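Local coordinates for NAD-dependent aldehyde dehydrogenase (Burkholderia multivorans, PDB 5UJU), which probably catalyses the NAD-dependent oxidation of aldehydes to carboxylic acids, as members of the aldehyde dehydrogenase family generally do, at residues V251-R255 against V267-L271; R91-P97 against L270-E274; Q355-R361 against F462-S468. All blocks are in the same frame, centred on the assembly; numbering follows the deposited sequence.

Interaction 1: V251-R255 against V267-L271; sequences VRIAR and VVTLL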
ATOM      1  N   VAL A 251      -9.010  21.580 -12.591  1.00 25.78           N
ATOM      2  CA  VAL A 251      -9.249  20.658 -13.695  1.00 24.52           C
ATOM      3  C   VAL A 251      -9.067  21.362 -15.038  1.00 26.29           C
ATOM      4  O   VAL A 251      -8.455  20.812 -15.958  1.00 27.13           O
ATOM      5  CB  VAL A 251     -10.643  20.023 -13.571  1.00 25.30           C
ATOM      6  CG1 VAL A 251     -10.982  19.281 -14.866  1.00 22.12           C
ATOM      7  CG2 VAL A 251     -10.685  19.066 -12.365  1.00 19.91           C
ATOM      8  N   ARG A 252      -9.585  22.589 -15.167  1.00 22.75           N
ATOM      9  CA  ARG A 252      -9.426  23.347 -16.410  0.59 30.37           C
ATOM     10  C   ARG A 252      -7.953  23.477 -16.791  1.00 30.23           C
ATOM     11  O   ARG A 252      -7.569  23.251 -17.945  1.00 28.98           O
ATOM     12  CB  ARG A 252     -10.069  24.731 -16.259  0.59 32.14           C
ATOM     13  CG  ARG A 252      -9.979  25.652 -17.500  0.59 36.55           C
ATOM     14  CD  ARG A 252     -10.169  27.143 -17.117  0.59 38.92           C
ATOM     15  NE  ARG A 252      -8.989  27.728 -16.474  0.59 38.93           N
ATOM     16  CZ  ARG A 252      -9.022  28.703 -15.563  0.59 34.36           C
ATOM     17  NH1 ARG A 252     -10.177  29.224 -15.168  0.59 29.64           N
ATOM     18  NH2 ARG A 252      -7.891  29.164 -15.046  0.59 29.48           N
ATOM     19  N   ILE A 253      -7.113  23.852 -15.827  1.00 30.13           N
ATOM     20  CA  ILE A 253      -5.697  24.046 -16.109  1.00 25.41           C
ATOM     21  C   ILE A 253      -5.023  22.715 -16.428  1.00 27.49           C
ATOM     22  O   ILE A 253      -4.202  22.628 -17.351  1.00 30.51           O
ATOM     23  CB  ILE A 253      -5.022  24.780 -14.934  1.00 26.32           C
ATOM     24  CG1 ILE A 253      -5.560  26.215 -14.842  1.00 28.88           C
ATOM     25  CG2 ILE A 253      -3.523  24.803 -15.115  1.00 26.57           C
ATOM     26  CD1 ILE A 253      -5.047  27.018 -13.611  1.00 28.10           C
ATOM     27  N   ALA A 254      -5.384  21.648 -15.700  1.00 25.30           N
ATOM     28  CA  ALA A 254      -4.854  20.322 -16.009  1.00 22.83           C
ATOM     29  C   ALA A 254      -5.175  19.915 -17.444  1.00 23.85           C
ATOM     30  O   ALA A 254      -4.309  19.401 -18.158  1.00 24.52           O
ATOM     31  CB  ALA A 254      -5.425  19.275 -15.051  1.00 18.90           C
ATOM     32  N   ARG A 255      -6.420  20.137 -17.872  1.00 21.46           N
ATOM     33  CA  ARG A 255      -6.851  19.756 -19.213  1.00 24.72           C
ATOM     34  C   ARG A 255      -6.123  20.557 -20.282  1.00 27.20           C
ATOM     35  O   ARG A 255      -5.806  20.031 -21.355  1.00 26.83           O
ATOM     36  CB  ARG A 255      -8.361  19.951 -19.331  1.00 26.88           C
ATOM     37  CG  ARG A 255      -9.163  18.983 -18.465  1.00 24.90           C
ATOM     38  CD  ARG A 255     -10.643  19.299 -18.510  1.00 25.57           C
ATOM     39  NE  ARG A 255     -11.205  19.152 -19.855  1.00 29.83           N
ATOM     40  CZ  ARG A 255     -11.686  18.008 -20.330  1.00 29.99           C
ATOM     41  NH1 ARG A 255     -11.655  16.911 -19.585  1.00 21.96           N
ATOM     42  NH2 ARG A 255     -12.185  17.951 -21.552  1.00 25.59           N
ATOM     43  N   VAL A 267      -8.266  12.782 -19.673  1.00 22.98           N
ATOM     44  CA  VAL A 267      -7.484  12.202 -18.583  1.00 27.04           C
ATOM     45  C   VAL A 267      -7.949  12.766 -17.239  1.00 25.51           C
ATOM     46  O   VAL A 267      -7.981  12.041 -16.240  1.00 26.01           O
ATOM     47  CB  VAL A 267      -5.972  12.430 -18.828  1.00 25.35           C
ATOM     48  CG1 VAL A 267      -5.152  12.128 -17.561  1.00 19.63           C
ATOM     49  CG2 VAL A 267      -5.497  11.527 -19.974  1.00 23.99           C
ATOM     50  N   VAL A 268      -8.392  14.031 -17.204  1.00 26.76           N
ATOM     51  CA  VAL A 268      -8.940  14.637 -15.984  1.00 23.03           C
ATOM     52  C   VAL A 268     -10.302  15.249 -16.295  1.00 27.83           C
ATOM     53  O   VAL A 268     -10.414  16.099 -17.189  1.00 24.53           O
ATOM     54  CB  VAL A 268      -8.001  15.704 -15.399  1.00 23.68           C
ATOM     55  CG1 VAL A 268      -8.639  16.353 -14.171  1.00 27.60           C
ATOM     56  CG2 VAL A 268      -6.660  15.083 -15.049  1.00 22.72           C
ATOM     57  N   THR A 269     -11.333  14.839 -15.544  1.00 20.67           N
ATOM     58  CA  THR A 269     -12.679  15.381 -15.704  1.00 22.90           C
ATOM     59  C   THR A 269     -13.220  15.857 -14.360  1.00 30.13           C
ATOM     60  O   THR A 269     -12.702  15.508 -13.293  1.00 22.94           O
ATOM     61  CB  THR A 269     -13.654  14.357 -16.309  1.00 24.25           C
ATOM     62  OG1 THR A 269     -13.626  13.147 -15.547  1.00 21.72           O
ATOM     63  CG2 THR A 269     -13.278  14.052 -17.769  1.00 22.06           C
ATOM     64  N   LEU A 270     -14.281  16.656 -14.422  1.00 26.21           N
ATOM     65  CA  LEU A 270     -14.875  17.277 -13.243  1.00 27.29           C
ATOM     66  C   LEU A 270     -16.319  16.818 -13.119  1.00 28.90           C
ATOM     67  O   LEU A 270     -17.128  17.065 -14.017  1.00 22.06           O
ATOM     68  CB  LEU A 270     -14.826  18.803 -13.346  1.00 28.82           C
ATOM     69  CG  LEU A 270     -15.450  19.498 -12.137  1.00 27.26           C
ATOM     70  CD1 LEU A 270     -14.415  19.582 -11.002  1.00 24.02           C
ATOM     71  CD2 LEU A 270     -16.024  20.880 -12.498  1.00 27.95           C
ATOM     72  N   LEU A 271     -16.649  16.175 -12.008  1.00 27.11           N
ATOM     73  CA  LEU A 271     -18.014  15.733 -11.749  1.00 22.50           C
ATOM     74  C   LEU A 271     -18.590  16.667 -10.677  1.00 26.69           C
ATOM     75  O   LEU A 271     -18.501  16.393  -9.476  1.00 24.00           O
ATOM     76  CB  LEU A 271     -18.040  14.258 -11.315  1.00 25.25           C
ATOM     77  CG  LEU A 271     -19.426  13.664 -10.977  1.00 32.32           C
ATOM     78  CD1 LEU A 271     -20.302  13.702 -12.192  1.00 31.74           C
ATOM     79  CD2 LEU A 271     -19.337  12.239 -10.441  1.00 28.52           C
TER
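V251 and R255, one turn apart on helix 245-260, meet V268, T269 and L270 in the closing half of a beta-alpha-beta crossover, in which strand 234-238 leads into the helix and the helix returns through a loop to strand 268-270, parallel to the first strand. Crossovers of this kind build Rossmann-like domains, and here the local helix and strand axes run nearly antiparallel, 152° between their directions and 8.1 Å apart at closest approach, as expected when a helix lies back across its sheet.

The apolar part of the contact is a small cluster of branched side chains, all buried. V251 spreads its two methyls over the strand. V251 CG1, set anti to the backbone N (chi1 169°), comes within 3.8 Å of V268 CG1. Its twin V251 CG2 touches that same V268 methyl and also reaches L270 CD1 at 4.0 Å, so V251 bridges two residues whose side chains leave the same face of the strand. Further along the helix, A254 CB approaches the other branch of V268, 4.4 Å from V268 CG2, a looser touch.

The polar part belongs to R255. Its CB does not head for the strand, but the chain bends at chi3 and brings the guanidinium over to the backbone, with R255 CG 3.4 Å from V268 O on the way. A salt bridge from NH2 to D69 holds the far end of the group, while NH1 also bonds N266 OD1 just ahead of the strand. Since D69 lies outside the crossover, the arginine ties a distant part of the chain to it. R255 NH1 also donates to V268 O at 2.8 Å, the oxygen lying 9° out of the guanidinium plane.

Interaction 2: R91-P97 against L270-E274; sequences RYPKSTP and LLATE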
ATOM      1  N   ARG A  91     -22.467  27.982 -12.196  1.00 30.41           N
ATOM      2  CA  ARG A  91     -22.964  26.682 -12.621  1.00 28.35           C
ATOM      3  C   ARG A  91     -21.866  25.944 -13.376  1.00 30.63           C
ATOM      4  O   ARG A  91     -20.937  26.551 -13.916  1.00 27.92           O
ATOM      5  CB  ARG A  91     -24.228  26.817 -13.485  1.00 29.35           C
ATOM      6  CG  ARG A  91     -25.363  27.566 -12.786  1.00 37.28           C
ATOM      7  CD  ARG A  91     -26.028  26.737 -11.679  1.00 36.55           C
ATOM      8  NE  ARG A  91     -26.940  25.759 -12.273  1.00 37.81           N
ATOM      9  CZ  ARG A  91     -27.764  24.963 -11.594  1.00 41.15           C
ATOM     10  NH1 ARG A  91     -27.820  25.004 -10.262  1.00 42.75           N
ATOM     11  NH2 ARG A  91     -28.547  24.124 -12.258  1.00 39.04           N
ATOM     12  N   TYR A  92     -21.972  24.619 -13.389  1.00 30.57           N
ATOM     13  CA  TYR A  92     -21.039  23.737 -14.073  1.00 28.27           C
ATOM     14  C   TYR A  92     -21.794  22.793 -14.997  1.00 29.13           C
ATOM     15  O   TYR A  92     -22.950  22.450 -14.725  1.00 26.93           O
ATOM     16  CB  TYR A  92     -20.219  22.926 -13.055  1.00 23.72           C
ATOM     17  CG  TYR A  92     -19.582  23.817 -12.020  1.00 22.54           C
ATOM     18  CD1 TYR A  92     -18.334  24.376 -12.244  1.00 26.74           C
ATOM     19  CD2 TYR A  92     -20.239  24.111 -10.821  1.00 21.74           C
ATOM     20  CE1 TYR A  92     -17.750  25.212 -11.313  1.00 27.56           C
ATOM     21  CE2 TYR A  92     -19.668  24.957  -9.881  1.00 22.58           C
ATOM     22  CZ  TYR A  92     -18.423  25.493 -10.128  1.00 24.34           C
ATOM     23  OH  TYR A  92     -17.841  26.320  -9.200  1.00 28.36           O
ATOM     24  N   PRO A  93     -21.178  22.361 -16.099  1.00 28.76           N
ATOM     25  CA  PRO A  93     -21.858  21.393 -16.974  1.00 32.02           C
ATOM     26  C   PRO A  93     -22.071  20.083 -16.239  1.00 35.38           C
ATOM     27  O   PRO A  93     -21.144  19.527 -15.649  1.00 38.04           O
ATOM     28  CB  PRO A  93     -20.895  21.240 -18.160  1.00 42.43           C
ATOM     29  CG  PRO A  93     -19.549  21.626 -17.627  1.00 36.85           C
ATOM     30  CD  PRO A  93     -19.816  22.679 -16.563  1.00 28.19           C
ATOM     31  N   LYS A  94     -23.308  19.591 -16.266  1.00 33.55           N
ATOM     32  CA  LYS A  94     -23.644  18.358 -15.560  1.00 29.08           C
ATOM     33  C   LYS A  94     -23.314  17.137 -16.426  1.00 31.00           C
ATOM     34  O   LYS A  94     -23.801  17.019 -17.559  1.00 37.04           O
ATOM     35  CB  LYS A  94     -25.119  18.368 -15.179  1.00 33.43           C
ATOM     36  CG  LYS A  94     -25.563  17.175 -14.343  1.00 36.54           C
ATOM     37  CD  LYS A  94     -27.049  17.272 -14.036  1.00 45.11           C
ATOM     38  CE  LYS A  94     -27.617  15.948 -13.533  1.00 50.29           C
ATOM     39  NZ  LYS A  94     -27.571  15.816 -12.062  1.00 53.49           N
ATOM     40  N   SER A  95     -22.470  16.245 -15.910  1.00 24.56           N
ATOM     41  CA  SER A  95     -22.120  14.999 -16.581  1.00 32.38           C
ATOM     42  C   SER A  95     -22.512  13.821 -15.704  1.00 32.86           C
ATOM     43  O   SER A  95     -22.640  13.945 -14.486  1.00 41.65           O
ATOM     44  CB  SER A  95     -20.622  14.910 -16.892  1.00 38.17           C
ATOM     45  OG  SER A  95     -20.178  16.056 -17.582  1.00 44.04           O
ATOM     46  N   THR A  96     -22.727  12.699 -16.318  1.00 29.53           N
ATOM     47  CA  THR A  96     -22.996  11.546 -15.482  1.00 35.77           C
ATOM     48  C   THR A  96     -21.709  10.812 -15.149  1.00 36.80           C
ATOM     49  O   THR A  96     -20.716  10.904 -15.878  1.00 31.96           O
ATOM     50  CB  THR A  96     -23.960  10.594 -16.179  1.00 32.77           C
ATOM     51  OG1 THR A  96     -23.329  10.041 -17.340  1.00 31.16           O
ATOM     52  CG2 THR A  96     -25.241  11.314 -16.562  1.00 32.83           C
ATOM     53  N   PRO A  97     -21.694  10.078 -14.034  1.00 30.71           N
ATOM     54  CA  PRO A  97     -20.558   9.176 -13.777  1.00 29.91           C
ATOM     55  C   PRO A  97     -20.278   8.249 -14.944  1.00 27.97           C
ATOM     56  O   PRO A  97     -19.117   8.051 -15.318  1.00 30.97           O
ATOM     57  CB  PRO A  97     -21.008   8.403 -12.528  1.00 29.83           C
ATOM     58  CG  PRO A  97     -21.919   9.350 -11.814  1.00 28.60           C
ATOM     59  CD  PRO A  97     -22.613  10.170 -12.878  1.00 27.82           C
ATOM     60  N   LEU A 270     -14.281  16.656 -14.422  1.00 26.21           N
ATOM     61  CA  LEU A 270     -14.875  17.277 -13.243  1.00 27.29           C
ATOM     62  C   LEU A 270     -16.319  16.818 -13.119  1.00 28.90           C
ATOM     63  O   LEU A 270     -17.128  17.065 -14.017  1.00 22.06           O
ATOM     64  CB  LEU A 270     -14.826  18.803 -13.346  1.00 28.82           C
ATOM     65  CG  LEU A 270     -15.450  19.498 -12.137  1.00 27.26           C
ATOM     66  CD1 LEU A 270     -14.415  19.582 -11.002  1.00 24.02           C
ATOM     67  CD2 LEU A 270     -16.024  20.880 -12.498  1.00 27.95           C
ATOM     68  N   LEU A 271     -16.649  16.175 -12.008  1.00 27.11           N
ATOM     69  CA  LEU A 271     -18.014  15.733 -11.749  1.00 22.50           C
ATOM     70  C   LEU A 271     -18.590  16.667 -10.677  1.00 26.69           C
ATOM     71  O   LEU A 271     -18.501  16.393  -9.476  1.00 24.00           O
ATOM     72  CB  LEU A 271     -18.040  14.258 -11.315  1.00 25.25           C
ATOM     73  CG  LEU A 271     -19.426  13.664 -10.977  1.00 32.32           C
ATOM     74  CD1 LEU A 271     -20.302  13.702 -12.192  1.00 31.74           C
ATOM     75  CD2 LEU A 271     -19.337  12.239 -10.441  1.00 28.52           C
ATOM     76  N   ALA A 272     -19.164  17.782 -11.118  1.00 23.82           N
ATOM     77  CA  ALA A 272     -19.825  18.701 -10.205  1.00 26.42           C
ATOM     78  C   ALA A 272     -21.191  18.147  -9.843  1.00 30.24           C
ATOM     79  O   ALA A 272     -21.847  17.504 -10.668  1.00 27.05           O
ATOM     80  CB  ALA A 272     -19.971  20.082 -10.835  1.00 28.17           C
ATOM     81  N   THR A 273     -21.612  18.378  -8.598  1.00 24.91           N
ATOM     82  CA  THR A 273     -22.874  17.839  -8.116  1.00 27.43           C
ATOM     83  C   THR A 273     -23.614  18.884  -7.288  1.00 30.48           C
ATOM     84  O   THR A 273     -23.056  19.906  -6.865  1.00 30.55           O
ATOM     85  CB  THR A 273     -22.661  16.569  -7.272  1.00 29.01           C
ATOM     86  OG1 THR A 273     -21.862  16.882  -6.122  1.00 31.71           O
ATOM     87  CG2 THR A 273     -21.940  15.507  -8.071  1.00 24.97           C
ATOM     88  N   GLU A 274     -24.875  18.577  -7.011  1.00 37.29           N
ATOM     89  CA  GLU A 274     -25.700  19.307  -6.070  1.00 35.60           C
ATOM     90  C   GLU A 274     -25.645  18.585  -4.736  1.00 31.99           C
ATOM     91  O   GLU A 274     -25.289  17.405  -4.677  1.00 34.62           O
ATOM     92  CB  GLU A 274     -27.162  19.345  -6.545  1.00 42.85           C
ATOM     93  CG  GLU A 274     -27.455  20.077  -7.848  1.00 52.53           C
ATOM     94  CD  GLU A 274     -27.585  21.582  -7.718  1.00 51.33           C
ATOM     95  OE1 GLU A 274     -28.104  22.057  -6.692  1.00 56.55           O
ATOM     96  OE2 GLU A 274     -27.187  22.291  -8.662  1.00 49.65           O
TER
HETATM   97  O   HOH W   1     -21.276  17.139 -13.324  1.00 32.17           O
HETATM   98  O   HOH W   2     -18.897  19.009 -14.090  1.00 35.04           O
HETATM   99  O   HOH W   3     -24.279  16.096 -10.923  1.00 39.30           O
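Y92 presents its CB and the root of its ring to A272, with the two CB atoms 3.6 Å apart, in a contact that shows how a loop can be seated partly by side chains and partly by water. The Y92 ring approaches A272 and L270 obliquely; Y92 CD1 lies 4.2 Å from L270 CD2, and the hydroxyl continues to E80.

L271 meets the other end of R91-P97. With CG anti to the backbone N (chi1 179°), L271 sends its CD1 to within 3.3 Å of S95 O, while its CD2 meets P97 CG, the two side chains crossing at about a right angle.

R91 and E274 meet at the rim of the contact. Both chains are bent and cross nearly perpendicularly, with guanidinium and carboxylate planes 51° apart, and the salt bridge between R91 NH1 and E274 OE2 spans 3.2 Å. Each has further partners: T76 and G78 O for the arginine, G78 N for the carboxylate.

Between these groups, water stands in for direct backbone pairing. Water 2 lies 2.6 Å from L270 O and also joins P93 O to A272 N, and water 1 accepts from S95 N and reaches A272 O.

The contact thus lies where the loop after strand 268-270 passes the short strand 92-93, with helix 245-260 against Y92 and L270, and helix 278-285 against L271 and P97.

Interaction 3: Q355-R361 against F462-S468; sequences QNIYVPR and FVIATDS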
ATOM      1  N   GLN A 355      -8.845  20.618  19.925  1.00 27.87           N
ATOM      2  CA  GLN A 355     -10.160  20.656  20.551  1.00 32.55           C
ATOM      3  C   GLN A 355     -10.100  20.481  22.062  1.00 35.63           C
ATOM      4  O   GLN A 355     -10.777  21.215  22.793  1.00 33.42           O
ATOM      5  CB  GLN A 355     -11.070  19.582  19.947  1.00 28.23           C
ATOM      6  CG  GLN A 355     -12.443  19.527  20.605  1.00 28.45           C
ATOM      7  CD  GLN A 355     -13.306  18.389  20.085  1.00 34.58           C
ATOM      8  OE1 GLN A 355     -13.867  18.474  18.999  1.00 31.51           O
ATOM      9  NE2 GLN A 355     -13.415  17.319  20.861  1.00 30.72           N
ATOM     10  N   ASN A 356      -9.328  19.514  22.553  1.00 32.62           N
ATOM     11  CA  ASN A 356      -9.285  19.165  23.969  1.00 30.02           C
ATOM     12  C   ASN A 356      -7.985  19.664  24.586  1.00 31.99           C
ATOM     13  O   ASN A 356      -6.898  19.397  24.062  1.00 29.51           O
ATOM     14  CB  ASN A 356      -9.422  17.653  24.154  1.00 25.44           C
ATOM     15  CG  ASN A 356     -10.775  17.118  23.673  1.00 27.82           C
ATOM     16  OD1 ASN A 356     -11.649  17.869  23.239  1.00 30.76           O
ATOM     17  ND2 ASN A 356     -10.942  15.814  23.750  1.00 28.90           N
ATOM     18  N   ILE A 357      -8.098  20.382  25.702  1.00 27.13           N
ATOM     19  CA  ILE A 357      -6.950  20.963  26.390  1.00 31.37           C
ATOM     20  C   ILE A 357      -6.960  20.436  27.826  1.00 35.66           C
ATOM     21  O   ILE A 357      -7.800  20.847  28.636  1.00 32.54           O
ATOM     22  CB  ILE A 357      -6.992  22.497  26.344  1.00 33.34           C
ATOM     23  CG1 ILE A 357      -7.068  22.969  24.880  1.00 36.58           C
ATOM     24  CG2 ILE A 357      -5.771  23.101  27.030  1.00 26.11           C
ATOM     25  CD1 ILE A 357      -7.294  24.457  24.715  1.00 32.40           C
ATOM     26  N   TYR A 358      -6.050  19.512  28.136  1.00 31.28           N
ATOM     27  CA  TYR A 358      -6.022  18.857  29.440  1.00 32.14           C
ATOM     28  C   TYR A 358      -5.101  19.613  30.388  1.00 34.02           C
ATOM     29  O   TYR A 358      -3.941  19.879  30.054  1.00 36.07           O
ATOM     30  CB  TYR A 358      -5.565  17.403  29.319  1.00 35.02           C
ATOM     31  CG  TYR A 358      -6.406  16.573  28.379  1.00 40.64           C
ATOM     32  CD1 TYR A 358      -7.693  16.161  28.731  1.00 35.38           C
ATOM     33  CD2 TYR A 358      -5.914  16.201  27.132  1.00 35.74           C
ATOM     34  CE1 TYR A 358      -8.461  15.398  27.855  1.00 36.18           C
ATOM     35  CE2 TYR A 358      -6.670  15.435  26.262  1.00 29.63           C
ATOM     36  CZ  TYR A 358      -7.935  15.045  26.617  1.00 33.15           C
ATOM     37  OH  TYR A 358      -8.673  14.294  25.725  1.00 31.03           O
ATOM     38  N   VAL A 359      -5.620  19.952  31.568  1.00 35.66           N
ATOM     39  CA  VAL A 359      -4.879  20.689  32.593  1.00 36.34           C
ATOM     40  C   VAL A 359      -5.116  20.001  33.939  1.00 38.11           C
ATOM     41  O   VAL A 359      -6.264  19.648  34.249  1.00 36.00           O
ATOM     42  CB  VAL A 359      -5.317  22.167  32.631  1.00 31.04           C
ATOM     43  CG1 VAL A 359      -4.469  22.984  33.621  1.00 32.22           C
ATOM     44  CG2 VAL A 359      -5.295  22.807  31.214  1.00 29.62           C
ATOM     45  N   PRO A 360      -4.087  19.766  34.758  1.00 34.93           N
ATOM     46  CA  PRO A 360      -4.335  19.150  36.071  1.00 35.28           C
ATOM     47  C   PRO A 360      -5.245  20.036  36.899  1.00 38.40           C
ATOM     48  O   PRO A 360      -5.095  21.260  36.920  1.00 38.11           O
ATOM     49  CB  PRO A 360      -2.936  19.034  36.682  1.00 39.07           C
ATOM     50  CG  PRO A 360      -1.996  19.080  35.460  1.00 38.67           C
ATOM     51  CD  PRO A 360      -2.656  20.035  34.537  1.00 33.87           C
ATOM     52  N   ARG A 361      -6.223  19.409  37.558  1.00 43.85           N
ATOM     53  CA  ARG A 361      -7.142  20.170  38.396  0.59 44.80           C
ATOM     54  C   ARG A 361      -6.413  20.956  39.477  1.00 48.46           C
ATOM     55  O   ARG A 361      -6.947  21.960  39.971  1.00 48.44           O
ATOM     56  CB  ARG A 361      -8.173  19.244  39.043  0.59 45.16           C
ATOM     57  CG  ARG A 361      -7.608  18.334  40.119  0.59 40.32           C
ATOM     58  CD  ARG A 361      -8.652  17.342  40.621  0.59 45.62           C
ATOM     59  NE  ARG A 361      -9.104  16.460  39.549  0.59 45.25           N
ATOM     60  CZ  ARG A 361     -10.240  16.622  38.877  0.59 45.26           C
ATOM     61  NH1 ARG A 361     -11.049  17.629  39.182  0.59 43.64           N
ATOM     62  NH2 ARG A 361     -10.567  15.777  37.902  0.59 41.47           N
ATOM     63  N   PHE A 462     -12.556  22.655  24.702  1.00 31.45           N
ATOM     64  CA  PHE A 462     -12.775  22.264  26.090  1.00 33.02           C
ATOM     65  C   PHE A 462     -11.451  22.332  26.841  1.00 34.72           C
ATOM     66  O   PHE A 462     -10.470  21.695  26.436  1.00 35.32           O
ATOM     67  CB  PHE A 462     -13.356  20.847  26.175  1.00 29.53           C
ATOM     68  CG  PHE A 462     -14.469  20.597  25.199  1.00 30.98           C
ATOM     69  CD1 PHE A 462     -15.737  21.101  25.424  1.00 38.19           C
ATOM     70  CD2 PHE A 462     -14.237  19.873  24.041  1.00 31.12           C
ATOM     71  CE1 PHE A 462     -16.760  20.882  24.508  1.00 35.83           C
ATOM     72  CE2 PHE A 462     -15.258  19.651  23.123  1.00 29.62           C
ATOM     73  CZ  PHE A 462     -16.513  20.160  23.354  1.00 33.18           C
ATOM     74  N   VAL A 463     -11.421  23.120  27.911  1.00 35.08           N
ATOM     75  CA  VAL A 463     -10.364  23.053  28.917  1.00 34.00           C
ATOM     76  C   VAL A 463     -10.839  22.053  29.969  1.00 37.45           C
ATOM     77  O   VAL A 463     -11.883  22.254  30.598  1.00 39.47           O
ATOM     78  CB  VAL A 463     -10.085  24.436  29.528  1.00 32.59           C
ATOM     79  CG1 VAL A 463      -8.918  24.368  30.517  1.00 34.73           C
ATOM     80  CG2 VAL A 463      -9.802  25.450  28.410  1.00 32.59           C
ATOM     81  N   ILE A 464     -10.106  20.950  30.113  1.00 35.80           N
ATOM     82  CA  ILE A 464     -10.588  19.744  30.787  1.00 36.05           C
ATOM     83  C   ILE A 464      -9.693  19.479  31.985  1.00 35.02           C
ATOM     84  O   ILE A 464      -8.475  19.312  31.831  1.00 35.29           O
ATOM     85  CB  ILE A 464     -10.596  18.532  29.838  1.00 31.13           C
ATOM     86  CG1 ILE A 464     -11.505  18.807  28.639  1.00 33.05           C
ATOM     87  CG2 ILE A 464     -11.004  17.247  30.583  1.00 30.10           C
ATOM     88  CD1 ILE A 464     -11.219  17.901  27.443  1.00 36.77           C
ATOM     89  N   ALA A 465     -10.294  19.434  33.174  1.00 35.00           N
ATOM     90  CA  ALA A 465      -9.541  19.196  34.400  1.00 36.68           C
ATOM     91  C   ALA A 465      -9.306  17.699  34.581  1.00 41.39           C
ATOM     92  O   ALA A 465     -10.261  16.917  34.655  1.00 43.19           O
ATOM     93  CB  ALA A 465     -10.285  19.775  35.606  1.00 34.42           C
ATOM     94  N   THR A 466      -8.040  17.311  34.682  1.00 36.75           N
ATOM     95  CA  THR A 466      -7.623  15.933  34.901  1.00 34.30           C
ATOM     96  C   THR A 466      -7.046  15.780  36.310  1.00 38.49           C
ATOM     97  O   THR A 466      -6.753  16.764  36.995  1.00 38.88           O
ATOM     98  CB  THR A 466      -6.579  15.515  33.862  1.00 40.99           C
ATOM     99  OG1 THR A 466      -5.374  16.259  34.084  1.00 38.08           O
ATOM    100  CG2 THR A 466      -7.088  15.786  32.412  1.00 38.63           C
ATOM    101  N   ASP A 467      -6.889  14.524  36.746  1.00 41.54           N
ATOM    102  CA  ASP A 467      -6.291  14.260  38.053  1.00 46.98           C
ATOM    103  C   ASP A 467      -4.811  14.605  38.081  1.00 48.38           C
ATOM    104  O   ASP A 467      -4.285  14.977  39.134  1.00 50.16           O
ATOM    105  CB  ASP A 467      -6.487  12.799  38.443  1.00 46.56           C
ATOM    106  CG  ASP A 467      -7.935  12.455  38.662  1.00 48.92           C
ATOM    107  OD1 ASP A 467      -8.725  13.391  38.890  1.00 48.74           O
ATOM    108  OD2 ASP A 467      -8.287  11.259  38.595  1.00 54.32           O
ATOM    109  N   SER A 468      -4.130  14.497  36.944  1.00 37.23           N
ATOM    110  CA  SER A 468      -2.686  14.678  36.877  1.00 41.22           C
ATOM    111  C   SER A 468      -2.271  14.672  35.413  1.00 39.01           C
ATOM    112  O   SER A 468      -3.032  14.262  34.534  1.00 38.28           O
ATOM    113  CB  SER A 468      -1.938  13.582  37.636  1.00 38.74           C
ATOM    114  OG  SER A 468      -2.122  12.324  37.017  1.00 38.29           O
TER
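Q355 O and F462 N open a run of six backbone hydrogen bonds that zips strand 356-360 to strand 460-466, a compact example of parallel pairing. Every second residue of 355-361 does the bonding: I357 gives its N to F462 O and its O to I464 N (2.7 Å), V359 does likewise with I464 and T466, and R361 N ends the ladder on T466 O.

Side chains of N356, Y358, F462 and I464 share one face. The F462 ring turns its edge to two amides, F462 CD2 lying 3.4 Å from N356 OD1 and CE2 3.7 Å from Q355 NE2, with the Q355 amide nearly perpendicular to the ring. I464 runs alongside Y358, and I464 CD1 comes 3.7 Å from Y358 CE1, while CD1 of the tyrosine meets T466 CG2. On the reverse face V359 CG2 touches V463 CG1.

At the solvent-facing end, R361 puts CG between its backbone N and carbonyl carbon (chi1 70°) and bends at chi3, laying one guanidinium face over A465 C. R361 NE and NH2 grip D467 side-on, both donating to its OD1 at 3.2 Å, with that oxygen 22° out of the guanidinium plane; NH2 also bridges to D445.

A second shell holds these polar groups. Q355 NE2 donates to N356 OD1 and to Q454 O, while N356 ND2 bonds F452 O and, weakly, Y358 OH, which also bonds Q323. The Q355 side chain is about 5 Å from the bound sodium ion.

In the mixed sheet, strand 440-445 flanks 460-466 and strand 323-326 flanks 356-360; helix 469-483 packs against Y358, and helix 373-388 against V359, V463 and A465.

In the fold
Interactions 1 and 2 are neighbours, their centres about 12 Å apart, and share L270 and L271: strand 268-270 first packs against its crossover helix, then the loop beyond it meets R91-P97, a segment that precedes the crossover by well over a hundred residues. Together they tie an early part of the chain to the edge of the sheet containing strands 234-238 and 268-270. Interaction 3 comes later in the sequence and across the chain's centre, with its centre about 47 Å from that of interaction 1, inside a separate seven-stranded sheet. The contacts therefore sample two different sheets, consistent with the cofactor-binding and catalytic domains of aldehyde dehydrogenases.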